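Local coordinates for protein putative NAD-dependent epimerase/dehydratase (Bacillus halodurans, PDB 3E8X) that binds NADP and is probably an NAD(P)-dependent epimerase or dehydratase of the short-chain dehydrogenase/reductase type, its reaction not established, at residues D164-R169 with Q211-K216. Sequence-based numbering, arbitrary orientation.
Sequences DYTIVR and QHTIGK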
loop_
_atom_site.group_PDB
_atom_site.type_symbol
_atom_site.label_atom_id
_atom_site.label_comp_id
_atom_site.label_asym_id
_atom_site.label_seq_id
_atom_site.Cartn_x
_atom_site.Cartn_y
_atom_site.Cartn_z
ATOM N N ASP A 164 -6.894 3.619 -19.190
ATOM C CA ASP A 164 -5.950 4.011 -20.225
ATOM C C ASP A 164 -4.958 4.960 -19.564
ATOM O O ASP A 164 -5.110 6.177 -19.621
ATOM C CB ASP A 164 -6.672 4.713 -21.361
ATOM C CG ASP A 164 -7.449 3.779 -22.247
ATOM O OD1 ASP A 164 -7.229 2.543 -22.216
ATOM O OD2 ASP A 164 -8.291 4.316 -22.995
ATOM N N TYR A 165 -3.949 4.386 -18.940
ATOM C CA TYR A 165 -3.120 5.134 -18.011
ATOM C C TYR A 165 -1.840 5.601 -18.664
ATOM O O TYR A 165 -1.395 5.041 -19.649
ATOM C CB TYR A 165 -2.804 4.323 -16.727
ATOM C CG TYR A 165 -1.902 3.111 -16.916
ATOM C CD1 TYR A 165 -0.519 3.245 -16.927
ATOM C CD2 TYR A 165 -2.435 1.820 -17.068
ATOM C CE1 TYR A 165 0.320 2.142 -17.107
ATOM C CE2 TYR A 165 -1.580 0.700 -17.264
ATOM C CZ TYR A 165 -0.218 0.879 -17.256
ATOM O OH TYR A 165 0.627 -0.195 -17.449
ATOM N N THR A 166 -1.244 6.629 -18.067
ATOM C CA THR A 166 0.184 6.959 -18.277
ATOM C C THR A 166 0.696 7.355 -16.901
ATOM O O THR A 166 0.044 8.139 -16.194
ATOM C CB THR A 166 0.386 8.151 -19.260
ATOM O OG1 THR A 166 -0.249 7.865 -20.506
ATOM C CG2 THR A 166 1.891 8.392 -19.480
ATOM N N ILE A 167 1.845 6.792 -16.547
ATOM C CA ILE A 167 2.584 7.086 -15.304
ATOM C C ILE A 167 3.897 7.839 -15.630
ATOM O O ILE A 167 4.793 7.351 -16.366
ATOM C CB ILE A 167 2.943 5.817 -14.453
ATOM C CG1 ILE A 167 1.677 5.000 -14.060
ATOM C CG2 ILE A 167 3.709 6.197 -13.193
ATOM C CD1 ILE A 167 1.952 3.510 -13.710
ATOM N N VAL A 168 3.925 9.062 -15.100
ATOM C CA VAL A 168 5.046 10.017 -15.225
ATOM C C VAL A 168 5.794 10.013 -13.903
ATOM O O VAL A 168 5.239 10.372 -12.881
ATOM C CB VAL A 168 4.514 11.438 -15.556
ATOM C CG1 VAL A 168 5.667 12.407 -15.925
ATOM C CG2 VAL A 168 3.484 11.330 -16.698
ATOM N N ARG A 169 7.063 9.611 -13.955
ATOM C CA ARG A 169 7.931 9.573 -12.780
ATOM C C ARG A 169 8.995 10.668 -12.865
ATOM O O ARG A 169 10.096 10.420 -13.363
ATOM C CB ARG A 169 8.579 8.174 -12.666
ATOM C CG ARG A 169 7.562 7.109 -12.320
ATOM C CD ARG A 169 8.074 5.694 -12.462
ATOM N NE ARG A 169 7.153 4.789 -11.785
ATOM C CZ ARG A 169 7.301 3.475 -11.700
ATOM N NH1 ARG A 169 8.321 2.858 -12.263
ATOM N NH2 ARG A 169 6.433 2.778 -10.990
ATOM N N GLN A 211 -3.052 9.126 -27.438
ATOM C CA GLN A 211 -3.430 7.704 -27.366
ATOM C C GLN A 211 -2.176 6.803 -27.348
ATOM O O GLN A 211 -2.148 5.791 -26.683
ATOM C CB GLN A 211 -4.415 7.368 -28.525
ATOM C CG GLN A 211 -4.759 5.880 -28.762
ATOM C CD GLN A 211 -5.839 5.636 -29.872
ATOM O OE1 GLN A 211 -5.557 5.643 -31.086
ATOM N NE2 GLN A 211 -7.078 5.403 -29.431
ATOM N N HIS A 212 -1.135 7.188 -28.078
ATOM C CA HIS A 212 0.059 6.385 -28.163
ATOM C C HIS A 212 0.819 6.368 -26.843
ATOM O O HIS A 212 1.781 5.625 -26.702
ATOM C CB HIS A 212 0.959 6.817 -29.329
ATOM C CG HIS A 212 1.788 8.058 -29.066
ATOM N ND1 HIS A 212 1.345 9.328 -29.363
ATOM C CD2 HIS A 212 3.056 8.206 -28.608
ATOM C CE1 HIS A 212 2.264 10.209 -29.009
ATOM N NE2 HIS A 212 3.324 9.552 -28.567
ATOM N N THR A 213 0.400 7.179 -25.867
ATOM C CA THR A 213 1.112 7.199 -24.573
ATOM C C THR A 213 0.414 6.296 -23.557
ATOM O O THR A 213 0.936 6.080 -22.446
ATOM C CB THR A 213 1.334 8.617 -24.007
ATOM O OG1 THR A 213 0.083 9.196 -23.616
ATOM C CG2 THR A 213 2.119 9.540 -25.029
ATOM N N ILE A 214 -0.737 5.738 -23.949
ATOM C CA ILE A 214 -1.496 4.811 -23.090
ATOM C C ILE A 214 -0.683 3.555 -22.769
ATOM O O ILE A 214 -0.049 2.975 -23.674
ATOM C CB ILE A 214 -2.866 4.444 -23.691
ATOM C CG1 ILE A 214 -3.788 5.673 -23.701
ATOM C CG2 ILE A 214 -3.500 3.227 -22.958
ATOM C CD1 ILE A 214 -5.022 5.516 -24.662
ATOM N N GLY A 215 -0.679 3.173 -21.474
ATOM C CA GLY A 215 0.102 2.034 -20.974
ATOM C C GLY A 215 1.573 2.276 -20.730
ATOM O O GLY A 215 2.322 1.359 -20.384
ATOM N N LYS A 216 1.992 3.522 -20.872
ATOM C CA LYS A 216 3.395 3.932 -20.712
ATOM C C LYS A 216 3.726 4.386 -19.313
ATOM O O LYS A 216 3.009 5.183 -18.724
ATOM C CB LYS A 216 3.729 5.095 -21.653
ATOM C CG LYS A 216 3.526 4.778 -23.105
ATOM C CD LYS A 216 4.597 3.943 -23.689
ATOM C CE LYS A 216 4.215 3.625 -25.153
ATOM N NZ LYS A 216 5.449 3.365 -25.933
HETATM O O HOH W 1 3.430 0.694 -17.848
#
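Two backbone hydrogen bonds tie the first part of strand 164-174, residues 164-169, to the turn at 213-216. Gly215 N donates to Tyr165 O at 2.7 Å, and Ile167 N donates to Lys216 O at 2.9 Å, the latter nearly straight at 165°. Thr213 to Lys216 form a type II beta turn, with Gly215 at positive phi.

A third bond comes from a side chain. Thr166 OG1 donates to Thr213 O at 2.9 Å, from above the carbonyl plane. Lys216 N, closing the turn, reaches the same oxygen from the opposite face. Thr166 OG1 lies anti to its carbonyl carbon (chi1 -56°), which turns it to Thr213 and leaves CG2 beside Lys216 O. Thr166 OG1 is also hydrogen-bonded to Arg125 NH1, and Thr213 OG1 to Gln210 O. A valine here in place of Thr166 would probably cost Thr213 O one of its two donors and leave the Arg125 guanidinium without this hydroxyl partner.

The Tyr165 ring makes a CH-pi contact. Gly215 CA sits over one face, 4.0 Å from the ring centroid. At the ring edge a water bridges Tyr165 OH and Gly215 O.

Ile214 makes van der Waals contact with Asp164. Ile214 CD1 lies 3.8 Å from Asp164 CB and equally close to the carboxylate carbon CG, and Ile214 CG2 lies against Asp164 CA.

The contact lies away from the NADP site of this Rossmann-type domain. It joins the start of strand 164-174 to the loop between helix 197-207 and strand 216-223, which pairs in parallel with strand 164-174. Strand 125-129 pairs with the other edge of 164-174, while Tyr165 and Ile167 pack on helix 145-160.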